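Local atomic coordinates of bifunctional protein PutA (Bdellovibrio bacteriovorus, PDB entry 5UR2), a protein that probably converts proline to glutamate, with a flavin-dependent proline dehydrogenase and an NAD-dependent glutamate semialdehyde dehydrogenase joined in one chain. Residues B[148-153]-B[797-802]; B[843-848]-B[859-864]; B[530-535]-B[698-703]. All blocks are in the same frame, centred on the assembly; numbering follows the deposited sequence.

Contact 1: B[148-153]-B[797-802]; sequences ATLSEK and VDRLVE
Glu802 leads its side chain past Ser151 and on to Lys153, each of its outer atoms finding a different partner. Its CB lies 3.8 Å from Ser151 CB. CG is anti to the carbonyl carbon (chi1 -69°), and the bend at chi2 (-58°) turns the carboxylate aside, with OE1 coming 3.7 Å from Lys153 CB and OE2 in a salt bridge with Lys805. A water ties the two backbones together: it donates to Glu802 OE1 at 2.7 Å and to Glu802 O, and accepts from Lys153 N at 3.2 Å. Ser151 is the N-cap of helix 152-173, and its CB also rests 3.5 Å from Glu802 O. The NZ of the extended Lys153 and OD2 of Asp798 are opposite charges 4.5 Å apart, too far for a salt bridge. Arg799 crosses Leu150 at about a right angle, its NH2 3.4 Å from Leu150 CD1. Ala148 O comes up at the guanidinium edge, 3.1 Å from NH2, but at too poor an angle for a hydrogen bond. Two carboxylates hold this guanidinium, Glu154 at NE and Asp762 at NH2, and the same two groups accept from the backbone N of Leu150 and of Ala148. The contact thus joins the proline dehydrogenase barrel to helix 790-806 of the aldehyde dehydrogenase part, with Val765 of helix 761-773 touching both Leu150 and Arg799, and strand 843-847 packing on Val797 and Val801.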
ATOM      1  N   ALA B 148       0.934  35.296 -26.084  1.00 30.46           N
ATOM      2  CA  ALA B 148       1.126  35.882 -24.769  1.00 26.42           C
ATOM      3  C   ALA B 148       2.252  36.905 -24.804  1.00 30.02           C
ATOM      4  O   ALA B 148       3.259  36.726 -25.498  1.00 32.27           O
ATOM      5  CB  ALA B 148       1.438  34.791 -23.743  1.00 26.45           C
ATOM      6  N   THR B 149       2.047  38.015 -24.101  1.00 25.20           N
ATOM      7  CA  THR B 149       3.116  38.983 -23.886  1.00 28.26           C
ATOM      8  C   THR B 149       3.964  38.463 -22.729  1.00 29.74           C
ATOM      9  O   THR B 149       3.616  38.628 -21.555  1.00 29.12           O
ATOM     10  CB  THR B 149       2.562  40.376 -23.590  1.00 29.60           C
ATOM     11  OG1 THR B 149       1.989  40.932 -24.780  1.00 38.03           O
ATOM     12  CG2 THR B 149       3.683  41.318 -23.093  1.00 28.32           C
ATOM     13  N   LEU B 150       5.089  37.839 -23.066  1.00 30.31           N
ATOM     14  CA  LEU B 150       6.028  37.305 -22.091  1.00 31.82           C
ATOM     15  C   LEU B 150       7.235  38.203 -21.862  1.00 33.28           C
ATOM     16  O   LEU B 150       7.930  38.035 -20.855  1.00 36.95           O
ATOM     17  CB  LEU B 150       6.517  35.920 -22.532  1.00 30.63           C
ATOM     18  CG  LEU B 150       5.441  34.835 -22.555  1.00 31.99           C
ATOM     19  CD1 LEU B 150       6.012  33.501 -22.976  1.00 35.93           C
ATOM     20  CD2 LEU B 150       4.807  34.715 -21.190  1.00 24.93           C
ATOM     21  N   SER B 151       7.523  39.125 -22.777  1.00 28.16           N
ATOM     22  CA  SER B 151       8.701  39.969 -22.673  1.00 29.79           C
ATOM     23  C   SER B 151       8.328  41.429 -22.899  1.00 30.87           C
ATOM     24  O   SER B 151       7.277  41.746 -23.468  1.00 27.37           O
ATOM     25  CB  SER B 151       9.759  39.545 -23.686  1.00 29.29           C
ATOM     26  OG  SER B 151       9.289  39.864 -24.985  1.00 34.32           O
ATOM     27  N   GLU B 152       9.228  42.327 -22.486  1.00 27.63           N
ATOM     28  CA  GLU B 152       8.979  43.746 -22.725  1.00 28.86           C
ATOM     29  C   GLU B 152       9.084  44.108 -24.206  1.00 35.82           C
ATOM     30  O   GLU B 152       8.391  45.028 -24.661  1.00 25.66           O
ATOM     31  CB  GLU B 152       9.918  44.601 -21.882  1.00 26.40           C
ATOM     32  CG  GLU B 152       9.447  44.657 -20.432  1.00 30.85           C
ATOM     33  CD  GLU B 152       7.972  45.006 -20.303  1.00 31.34           C
ATOM     34  OE1 GLU B 152       7.618  46.176 -20.543  1.00 39.12           O
ATOM     35  OE2 GLU B 152       7.160  44.112 -19.959  1.00 29.99           O
ATOM     36  N   LYS B 153       9.910  43.394 -24.982  1.00 33.50           N
ATOM     37  CA  LYS B 153       9.891  43.601 -26.428  1.00 31.31           C
ATOM     38  C   LYS B 153       8.508  43.314 -27.010  1.00 35.37           C
ATOM     39  O   LYS B 153       7.993  44.084 -27.829  1.00 38.12           O
ATOM     40  CB  LYS B 153      10.923  42.718 -27.127  1.00 33.74           C
ATOM     41  CG  LYS B 153      10.886  42.911 -28.655  1.00 41.59           C
ATOM     42  CD  LYS B 153      11.972  42.161 -29.384  1.00 52.44           C
ATOM     43  CE  LYS B 153      11.693  42.187 -30.886  1.00 60.96           C
ATOM     44  NZ  LYS B 153      12.412  41.097 -31.618  1.00 65.25           N
ATOM     45  N   VAL B 797      14.862  30.402 -28.252  1.00 32.77           N
ATOM     46  CA  VAL B 797      15.939  31.083 -27.542  1.00 32.84           C
ATOM     47  C   VAL B 797      15.761  32.596 -27.611  1.00 31.90           C
ATOM     48  O   VAL B 797      16.042  33.309 -26.638  1.00 34.37           O
ATOM     49  CB  VAL B 797      17.302  30.615 -28.094  1.00 36.60           C
ATOM     50  CG1 VAL B 797      18.419  31.516 -27.640  1.00 31.93           C
ATOM     51  CG2 VAL B 797      17.573  29.206 -27.622  1.00 33.84           C
ATOM     52  N   ASP B 798      15.281  33.118 -28.744  1.00 34.26           N
ATOM     53  CA  ASP B 798      15.044  34.561 -28.811  1.00 36.49           C
ATOM     54  C   ASP B 798      14.003  34.987 -27.773  1.00 33.74           C
ATOM     55  O   ASP B 798      14.220  35.945 -27.026  1.00 33.36           O
ATOM     56  CB  ASP B 798      14.614  34.984 -30.220  1.00 41.62           C
ATOM     57  CG  ASP B 798      14.251  36.482 -30.313  1.00 56.38           C
ATOM     58  OD1 ASP B 798      15.173  37.330 -30.265  1.00 67.81           O
ATOM     59  OD2 ASP B 798      13.047  36.818 -30.435  1.00 50.12           O
ATOM     60  N   ARG B 799      12.883  34.262 -27.677  1.00 31.91           N
ATOM     61  CA  ARG B 799      11.867  34.636 -26.689  1.00 30.64           C
ATOM     62  C   ARG B 799      12.350  34.395 -25.262  1.00 33.96           C
ATOM     63  O   ARG B 799      12.024  35.172 -24.356  1.00 32.91           O
ATOM     64  CB  ARG B 799      10.575  33.874 -26.943  1.00 31.79           C
ATOM     65  CG  ARG B 799       9.866  34.259 -28.228  1.00 33.72           C
ATOM     66  CD  ARG B 799       8.444  33.707 -28.201  1.00 39.61           C
ATOM     67  NE  ARG B 799       7.560  34.446 -27.297  1.00 41.23           N
ATOM     68  CZ  ARG B 799       6.348  34.026 -26.936  1.00 43.27           C
ATOM     69  NH1 ARG B 799       5.889  32.863 -27.386  1.00 47.92           N
ATOM     70  NH2 ARG B 799       5.595  34.759 -26.124  1.00 35.51           N
ATOM     71  N   LEU B 800      13.131  33.326 -25.046  1.00 31.03           N
ATOM     72  CA  LEU B 800      13.691  33.049 -23.724  1.00 33.75           C
ATOM     73  C   LEU B 800      14.582  34.191 -23.258  1.00 32.30           C
ATOM     74  O   LEU B 800      14.478  34.649 -22.114  1.00 24.33           O
ATOM     75  CB  LEU B 800      14.492  31.741 -23.751  1.00 31.00           C
ATOM     76  CG  LEU B 800      15.076  31.317 -22.395  1.00 34.02           C
ATOM     77  CD1 LEU B 800      13.986  30.791 -21.454  1.00 36.54           C
ATOM     78  CD2 LEU B 800      16.243  30.305 -22.530  1.00 30.11           C
ATOM     79  N   VAL B 801      15.484  34.644 -24.136  1.00 32.71           N
ATOM     80  CA  VAL B 801      16.403  35.728 -23.802  1.00 32.28           C
ATOM     81  C   VAL B 801      15.634  37.021 -23.544  1.00 32.25           C
ATOM     82  O   VAL B 801      15.891  37.735 -22.568  1.00 28.71           O
ATOM     83  CB  VAL B 801      17.448  35.899 -24.921  1.00 30.67           C
ATOM     84  CG1 VAL B 801      18.227  37.214 -24.757  1.00 26.36           C
ATOM     85  CG2 VAL B 801      18.398  34.709 -24.928  1.00 37.25           C
ATOM     86  N   GLU B 802      14.686  37.351 -24.424  1.00 28.35           N
ATOM     87  CA  GLU B 802      13.911  38.569 -24.219  1.00 27.17           C
ATOM     88  C   GLU B 802      13.088  38.498 -22.940  1.00 28.46           C
ATOM     89  O   GLU B 802      12.953  39.501 -22.234  1.00 31.79           O
ATOM     90  CB  GLU B 802      13.009  38.833 -25.422  1.00 30.51           C
ATOM     91  CG  GLU B 802      13.785  39.231 -26.666  1.00 32.25           C
ATOM     92  CD  GLU B 802      14.644  40.471 -26.455  1.00 42.47           C
ATOM     93  OE1 GLU B 802      14.177  41.429 -25.802  1.00 46.45           O
ATOM     94  OE2 GLU B 802      15.811  40.469 -26.908  1.00 46.08           O
TER
HETATM   95  O   HOH W   1      12.586  42.083 -23.778  1.00 37.55           O

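Contact 2: B[843-848]-B[859-864]; sequences KLLFKG and PTIFGD
Leu844 reaches Phe862 through two torsions: chi1 (179°) sets its CG anti to the backbone N, and chi2 (65°) then brings CD1 over one face of the ring. CG of Phe862 is anti to its own carbonyl carbon. The result is a CH-pi contact, with Leu844 CD1 4.0 Å from the Phe862 centroid and 27° off the normal. The same methyl touches Thr860 CG2 at 3.5 Å, the two side chains crossing at about a right angle. Lys843 O lies at the ring edge and accepts a nearly straight bond from Gly863 N (2.9 Å). The antiparallel register then slips by one residue at a classic beta bulge, where Leu845 and Phe846 both face Ile861. Ile861 O takes two donors, Leu845 N at 2.8 Å and Phe846 N at 3.3 Å, and Ile861 N returns a bond to Phe846 O. Leu845 CD1 drops to 3.6 Å from Gly863 CA, while Phe846 CE2 approaches Pro859 CG at 4.0 Å. Strand 860-863 continues the sheet through backbone bonds to Val881 and Val883. Leu844, Thr860 and Phe862 pack on helix 825-841; Leu845, Phe846 and Ile861 pack on helix 790-806. The chemistry implies a hairpin in which one carbonyl at the bulge, Ile861 O, serves two N-H groups, the bond from Phe846 longer and more bent, and two consecutive apolar side chains come against one helix.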
ATOM      1  N   LYS B 843      29.314  30.372 -25.412  1.00 37.08           N
ATOM      2  CA  LYS B 843      28.668  31.599 -25.852  1.00 37.64           C
ATOM      3  C   LYS B 843      27.690  32.092 -24.797  1.00 37.30           C
ATOM      4  O   LYS B 843      26.813  31.348 -24.351  1.00 32.18           O
ATOM      5  CB  LYS B 843      27.936  31.366 -27.174  1.00 41.30           C
ATOM      6  CG  LYS B 843      27.157  32.576 -27.701  1.00 44.92           C
ATOM      7  CD  LYS B 843      26.433  32.237 -29.004  1.00 45.98           C
ATOM      8  CE  LYS B 843      25.755  33.451 -29.600  1.00 48.43           C
ATOM      9  NZ  LYS B 843      25.621  33.338 -31.081  1.00 53.69           N
ATOM     10  N   LEU B 844      27.863  33.343 -24.380  1.00 37.18           N
ATOM     11  CA  LEU B 844      26.977  33.957 -23.404  1.00 40.80           C
ATOM     12  C   LEU B 844      25.786  34.571 -24.134  1.00 40.89           C
ATOM     13  O   LEU B 844      25.959  35.506 -24.922  1.00 42.82           O
ATOM     14  CB  LEU B 844      27.724  35.012 -22.588  1.00 37.81           C
ATOM     15  CG  LEU B 844      26.808  35.697 -21.573  1.00 39.60           C
ATOM     16  CD1 LEU B 844      26.361  34.678 -20.559  1.00 39.12           C
ATOM     17  CD2 LEU B 844      27.485  36.887 -20.898  1.00 32.01           C
ATOM     18  N   LEU B 845      24.578  34.059 -23.864  1.00 39.24           N
ATOM     19  CA  LEU B 845      23.369  34.590 -24.491  1.00 37.80           C
ATOM     20  C   LEU B 845      22.756  35.734 -23.704  1.00 33.51           C
ATOM     21  O   LEU B 845      22.082  36.577 -24.297  1.00 39.21           O
ATOM     22  CB  LEU B 845      22.299  33.501 -24.685  1.00 33.33           C
ATOM     23  CG  LEU B 845      22.604  32.381 -25.682  1.00 36.99           C
ATOM     24  CD1 LEU B 845      21.478  31.378 -25.726  1.00 32.71           C
ATOM     25  CD2 LEU B 845      22.920  32.937 -27.079  1.00 40.88           C
ATOM     26  N   PHE B 846      22.947  35.773 -22.386  1.00 32.71           N
ATOM     27  CA  PHE B 846      22.302  36.785 -21.563  1.00 32.69           C
ATOM     28  C   PHE B 846      22.882  36.763 -20.157  1.00 34.86           C
ATOM     29  O   PHE B 846      23.063  35.689 -19.571  1.00 39.89           O
ATOM     30  CB  PHE B 846      20.791  36.552 -21.503  1.00 26.02           C
ATOM     31  CG  PHE B 846      20.101  37.346 -20.441  1.00 41.26           C
ATOM     32  CD1 PHE B 846      19.898  38.711 -20.597  1.00 37.59           C
ATOM     33  CD2 PHE B 846      19.645  36.725 -19.281  1.00 39.05           C
ATOM     34  CE1 PHE B 846      19.244  39.451 -19.614  1.00 35.92           C
ATOM     35  CE2 PHE B 846      18.991  37.454 -18.297  1.00 34.23           C
ATOM     36  CZ  PHE B 846      18.788  38.823 -18.463  1.00 33.19           C
ATOM     37  N   LYS B 847      23.136  37.949 -19.609  1.00 33.26           N
ATOM     38  CA  LYS B 847      23.445  38.102 -18.193  1.00 33.90           C
ATOM     39  C   LYS B 847      22.732  39.346 -17.688  1.00 34.15           C
ATOM     40  O   LYS B 847      22.958  40.444 -18.203  1.00 39.89           O
ATOM     41  CB  LYS B 847      24.957  38.189 -17.944  1.00 39.11           C
ATOM     42  CG  LYS B 847      25.338  38.311 -16.459  1.00 39.09           C
ATOM     43  CD  LYS B 847      26.705  37.677 -16.130  1.00 40.54           C
ATOM     44  CE  LYS B 847      27.859  38.396 -16.787  1.00 42.77           C
ATOM     45  NZ  LYS B 847      29.204  37.954 -16.286  1.00 41.54           N
ATOM     46  N   GLY B 848      21.886  39.172 -16.662  1.00 32.29           N
ATOM     47  CA  GLY B 848      21.063  40.251 -16.157  1.00 30.00           C
ATOM     48  C   GLY B 848      21.823  41.225 -15.269  1.00 36.34           C
ATOM     49  O   GLY B 848      22.936  40.963 -14.823  1.00 36.30           O
ATOM     50  N   PRO B 859      20.967  36.333 -13.263  1.00 28.61           N
ATOM     51  CA  PRO B 859      20.466  35.252 -14.118  1.00 25.97           C
ATOM     52  C   PRO B 859      21.262  35.241 -15.416  1.00 28.89           C
ATOM     53  O   PRO B 859      21.398  36.272 -16.080  1.00 31.46           O
ATOM     54  CB  PRO B 859      19.000  35.629 -14.349  1.00 28.78           C
ATOM     55  CG  PRO B 859      19.005  37.140 -14.265  1.00 30.04           C
ATOM     56  CD  PRO B 859      20.050  37.487 -13.224  1.00 27.94           C
ATOM     57  N   THR B 860      21.795  34.068 -15.768  1.00 27.21           N
ATOM     58  CA  THR B 860      22.773  33.928 -16.841  1.00 25.27           C
ATOM     59  C   THR B 860      22.411  32.741 -17.723  1.00 28.50           C
ATOM     60  O   THR B 860      22.150  31.650 -17.208  1.00 26.93           O
ATOM     61  CB  THR B 860      24.179  33.738 -16.257  1.00 30.29           C
ATOM     62  OG1 THR B 860      24.447  34.781 -15.310  1.00 31.27           O
ATOM     63  CG2 THR B 860      25.235  33.754 -17.354  1.00 27.88           C
ATOM     64  N   ILE B 861      22.444  32.936 -19.047  1.00 28.95           N
ATOM     65  CA  ILE B 861      22.100  31.892 -20.011  1.00 32.41           C
ATOM     66  C   ILE B 861      23.252  31.714 -20.998  1.00 36.47           C
ATOM     67  O   ILE B 861      23.668  32.679 -21.649  1.00 29.82           O
ATOM     68  CB  ILE B 861      20.809  32.222 -20.782  1.00 31.04           C
ATOM     69  CG1 ILE B 861      19.654  32.538 -19.839  1.00 28.11           C
ATOM     70  CG2 ILE B 861      20.411  31.051 -21.650  1.00 28.62           C
ATOM     71  CD1 ILE B 861      18.391  32.931 -20.577  1.00 23.70           C
ATOM     72  N   PHE B 862      23.754  30.482 -21.122  1.00 26.03           N
ATOM     73  CA  PHE B 862      24.756  30.134 -22.126  1.00 31.03           C
ATOM     74  C   PHE B 862      24.124  29.318 -23.243  1.00 36.78           C
ATOM     75  O   PHE B 862      23.231  28.496 -23.006  1.00 41.05           O
ATOM     76  CB  PHE B 862      25.921  29.344 -21.518  1.00 29.76           C
ATOM     77  CG  PHE B 862      26.672  30.120 -20.503  1.00 32.50           C
ATOM     78  CD1 PHE B 862      27.702  30.955 -20.894  1.00 29.35           C
ATOM     79  CD2 PHE B 862      26.309  30.061 -19.161  1.00 27.49           C
ATOM     80  CE1 PHE B 862      28.378  31.712 -19.965  1.00 37.44           C
ATOM     81  CE2 PHE B 862      26.974  30.809 -18.226  1.00 30.68           C
ATOM     82  CZ  PHE B 862      28.014  31.641 -18.626  1.00 37.54           C
ATOM     83  N   GLY B 863      24.620  29.530 -24.460  1.00 33.78           N
ATOM     84  CA  GLY B 863      24.031  28.888 -25.616  1.00 33.32           C
ATOM     85  C   GLY B 863      24.958  27.912 -26.299  1.00 37.10           C
ATOM     86  O   GLY B 863      26.179  28.011 -26.150  1.00 33.59           O
ATOM     87  N   ASP B 864      24.384  26.968 -27.050  1.00 35.49           N
ATOM     88  CA  ASP B 864      25.152  25.946 -27.769  1.00 39.91           C
ATOM     89  C   ASP B 864      26.157  25.249 -26.859  1.00 36.39           C
ATOM     90  O   ASP B 864      27.288  24.975 -27.256  1.00 36.70           O
ATOM     91  CB  ASP B 864      25.866  26.532 -28.992  1.00 40.20           C
ATOM     92  CG  ASP B 864      24.964  26.619 -30.203  1.00 42.79           C
ATOM     93  OD1 ASP B 864      24.533  25.551 -30.683  1.00 44.97           O
ATOM     94  OD2 ASP B 864      24.700  27.738 -30.685  1.00 42.96           O
TER

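Contact 3: B[530-535]-B[698-703]; sequences ATTEQA and GEEVGE
Val701 pushes one methyl, CG1, against the start of helix 532-549. Its chi1 of -66° sets CG1 anti to the carbonyl carbon, and from there the methyl reaches Ala530 O (3.4 Å), Thr531 O (3.5 Å) and Ala535 CB (3.9 Å). Next to it Glu700 is extended, with CG anti to the backbone N (chi1 -166°). The chain crosses Thr532 at about a right angle, CG passing 4.0 Å from Thr532 CG2. At its tip Glu700 OE1 receives a bond from a water at 2.8 Å, and the same water donates to Ala530 O, the sole polar bridge among the two segments and their water. The N-terminus of helix 532-549 carries a capping box: Thr531 OG1 accepts from Gln534 N at 3.1 Å, and Thr531 N donates to Gln534 OE1 at 3.0 Å. Across from it, helix 698-707 opens with a wider pi-type turn closed by Glu703 N and Gly698 O. Within the aldehyde dehydrogenase part, the contact joins two helix starts, one soon after strand 523-528 and the other soon after strand 691-693. Leu694 touches Ala530, Ala535 and Val701 together, and Ala530 shares a backbone bond with Pro695. Chemically the contact is mixed rather than purely apolar: one valine methyl packs on two backbone carbonyls and the Ala535 methyl, beside a water bridge and without a direct hydrogen bond between segments.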
ATOM      1  N   ALA B 530      25.856  24.418  18.994  1.00 27.01           N
ATOM      2  CA  ALA B 530      25.996  23.451  20.067  1.00 27.17           C
ATOM      3  C   ALA B 530      27.358  22.764  20.059  1.00 27.12           C
ATOM      4  O   ALA B 530      27.995  22.600  19.018  1.00 31.95           O
ATOM      5  CB  ALA B 530      24.894  22.402  19.954  1.00 24.12           C
ATOM      6  N   THR B 531      27.786  22.334  21.247  1.00 24.54           N
ATOM      7  CA  THR B 531      28.956  21.490  21.426  1.00 23.97           C
ATOM      8  C   THR B 531      28.595  20.020  21.233  1.00 25.95           C
ATOM      9  O   THR B 531      27.424  19.626  21.242  1.00 22.09           O
ATOM     10  CB  THR B 531      29.550  21.665  22.822  1.00 26.17           C
ATOM     11  OG1 THR B 531      28.630  21.136  23.782  1.00 29.18           O
ATOM     12  CG2 THR B 531      29.781  23.144  23.128  1.00 26.99           C
ATOM     13  N   THR B 532      29.635  19.189  21.119  1.00 25.62           N
ATOM     14  CA  THR B 532      29.395  17.762  21.004  1.00 26.32           C
ATOM     15  C   THR B 532      28.827  17.201  22.302  1.00 26.53           C
ATOM     16  O   THR B 532      28.027  16.259  22.275  1.00 30.06           O
ATOM     17  CB  THR B 532      30.692  17.042  20.645  1.00 26.82           C
ATOM     18  OG1 THR B 532      31.642  17.279  21.671  1.00 26.56           O
ATOM     19  CG2 THR B 532      31.257  17.606  19.365  1.00 28.29           C
ATOM     20  N   GLU B 533      29.205  17.781  23.442  1.00 22.43           N
ATOM     21  CA  GLU B 533      28.586  17.380  24.702  1.00 27.14           C
ATOM     22  C   GLU B 533      27.092  17.673  24.682  1.00 24.34           C
ATOM     23  O   GLU B 533      26.290  16.903  25.215  1.00 25.04           O
ATOM     24  CB  GLU B 533      29.260  18.086  25.879  1.00 26.84           C
ATOM     25  CG  GLU B 533      30.754  17.749  26.076  1.00 48.89           C
ATOM     26  CD  GLU B 533      31.734  18.615  25.253  1.00 57.96           C
ATOM     27  OE1 GLU B 533      31.321  19.623  24.635  1.00 62.20           O
ATOM     28  OE2 GLU B 533      32.938  18.276  25.237  1.00 59.13           O
ATOM     29  N   GLN B 534      26.697  18.792  24.084  1.00 23.34           N
ATOM     30  CA  GLN B 534      25.272  19.074  23.981  1.00 23.61           C
ATOM     31  C   GLN B 534      24.602  18.162  22.963  1.00 23.86           C
ATOM     32  O   GLN B 534      23.425  17.816  23.126  1.00 19.89           O
ATOM     33  CB  GLN B 534      25.058  20.551  23.660  1.00 27.93           C
ATOM     34  CG  GLN B 534      25.430  21.443  24.863  1.00 29.38           C
ATOM     35  CD  GLN B 534      25.510  22.907  24.523  1.00 33.23           C
ATOM     36  OE1 GLN B 534      25.934  23.288  23.418  1.00 27.45           O
ATOM     37  NE2 GLN B 534      25.155  23.754  25.492  1.00 33.11           N
ATOM     38  N   ALA B 535      25.322  17.775  21.905  1.00 21.75           N
ATOM     39  CA  ALA B 535      24.777  16.787  20.983  1.00 22.83           C
ATOM     40  C   ALA B 535      24.533  15.471  21.703  1.00 26.82           C
ATOM     41  O   ALA B 535      23.526  14.799  21.455  1.00 24.66           O
ATOM     42  CB  ALA B 535      25.720  16.584  19.799  1.00 21.85           C
ATOM     43  N   GLY B 698      27.444  21.444  10.703  1.00 24.96           N
ATOM     44  CA  GLY B 698      27.179  20.101  10.208  1.00 27.90           C
ATOM     45  C   GLY B 698      28.342  19.145  10.396  1.00 33.42           C
ATOM     46  O   GLY B 698      28.146  17.974  10.729  1.00 33.37           O
ATOM     47  N   GLU B 699      29.569  19.618  10.152  1.00 29.20           N
ATOM     48  CA  GLU B 699      30.715  18.743  10.306  1.00 24.44           C
ATOM     49  C   GLU B 699      30.995  18.422  11.770  1.00 32.90           C
ATOM     50  O   GLU B 699      31.825  17.550  12.049  1.00 32.45           O
ATOM     51  CB  GLU B 699      31.948  19.351   9.618  1.00 32.48           C
ATOM     52  CG  GLU B 699      32.647  20.459  10.399  1.00 40.72           C
ATOM     53  CD  GLU B 699      32.188  21.857   9.993  1.00 52.36           C
ATOM     54  OE1 GLU B 699      32.922  22.824  10.309  1.00 55.26           O
ATOM     55  OE2 GLU B 699      31.102  21.989   9.363  1.00 49.67           O
ATOM     56  N   GLU B 700      30.309  19.082  12.704  1.00 34.52           N
ATOM     57  CA  GLU B 700      30.553  18.879  14.124  1.00 31.27           C
ATOM     58  C   GLU B 700      29.425  18.077  14.762  1.00 28.99           C
ATOM     59  O   GLU B 700      29.587  16.881  15.023  1.00 31.58           O
ATOM     60  CB  GLU B 700      30.689  20.217  14.852  1.00 34.80           C
ATOM     61  CG  GLU B 700      31.270  20.097  16.251  1.00 42.61           C
ATOM     62  CD  GLU B 700      31.503  21.451  16.919  1.00 49.00           C
ATOM     63  OE1 GLU B 700      31.282  22.500  16.272  1.00 44.51           O
ATOM     64  OE2 GLU B 700      31.949  21.463  18.086  1.00 56.13           O
ATOM     65  N   VAL B 701      28.288  18.726  15.039  1.00 26.60           N
ATOM     66  CA  VAL B 701      27.209  18.028  15.737  1.00 25.56           C
ATOM     67  C   VAL B 701      26.344  17.230  14.768  1.00 26.40           C
ATOM     68  O   VAL B 701      25.700  16.252  15.168  1.00 25.09           O
ATOM     69  CB  VAL B 701      26.364  19.004  16.578  1.00 28.27           C
ATOM     70  CG1 VAL B 701      27.199  19.578  17.723  1.00 20.62           C
ATOM     71  CG2 VAL B 701      25.766  20.119  15.722  1.00 19.77           C
ATOM     72  N   GLY B 702      26.289  17.632  13.497  1.00 28.94           N
ATOM     73  CA  GLY B 702      25.614  16.807  12.509  1.00 21.32           C
ATOM     74  C   GLY B 702      26.307  15.471  12.332  1.00 27.42           C
ATOM     75  O   GLY B 702      25.666  14.418  12.320  1.00 24.43           O
ATOM     76  N   GLU B 703      27.635  15.503  12.183  1.00 27.15           N
ATOM     77  CA  GLU B 703      28.419  14.277  12.146  1.00 25.73           C
ATOM     78  C   GLU B 703      28.202  13.447  13.401  1.00 24.73           C
ATOM     79  O   GLU B 703      28.031  12.220  13.330  1.00 27.95           O
ATOM     80  CB  GLU B 703      29.905  14.619  11.985  1.00 27.90           C
ATOM     81  CG  GLU B 703      30.818  13.398  11.847  1.00 31.77           C
ATOM     82  CD  GLU B 703      30.814  12.778  10.456  1.00 37.71           C
ATOM     83  OE1 GLU B 703      30.172  13.336   9.540  1.00 40.07           O
ATOM     84  OE2 GLU B 703      31.464  11.724  10.278  1.00 41.68           O
TER
HETATM   85  O   HOH W   2      28.490  22.949  16.323  1.00 24.02           O

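Contacts 1 and 2 form one continuous region, their centres 14 Å apart, because helix 790-806 serves both. The side of the helix carrying Arg799 and Glu802 meets the barrel, while Val797 CG1 packs 3.6 Å from Leu845 CD1 and Leu800 CD2 lies 3.9 Å from Ile861 CD1. Contact 3 stands well apart, with its centre 49 Å from that of contact 1 and 42 Å from that of contact 2, although both segments of contacts 2 and 3 lie in the aldehyde dehydrogenase part of the chain. None of the three lies at the predicted catalytic residues Glu746 and Cys780. In contact 1 the side chain of Ala148 is about 14 Å from the modified flavin.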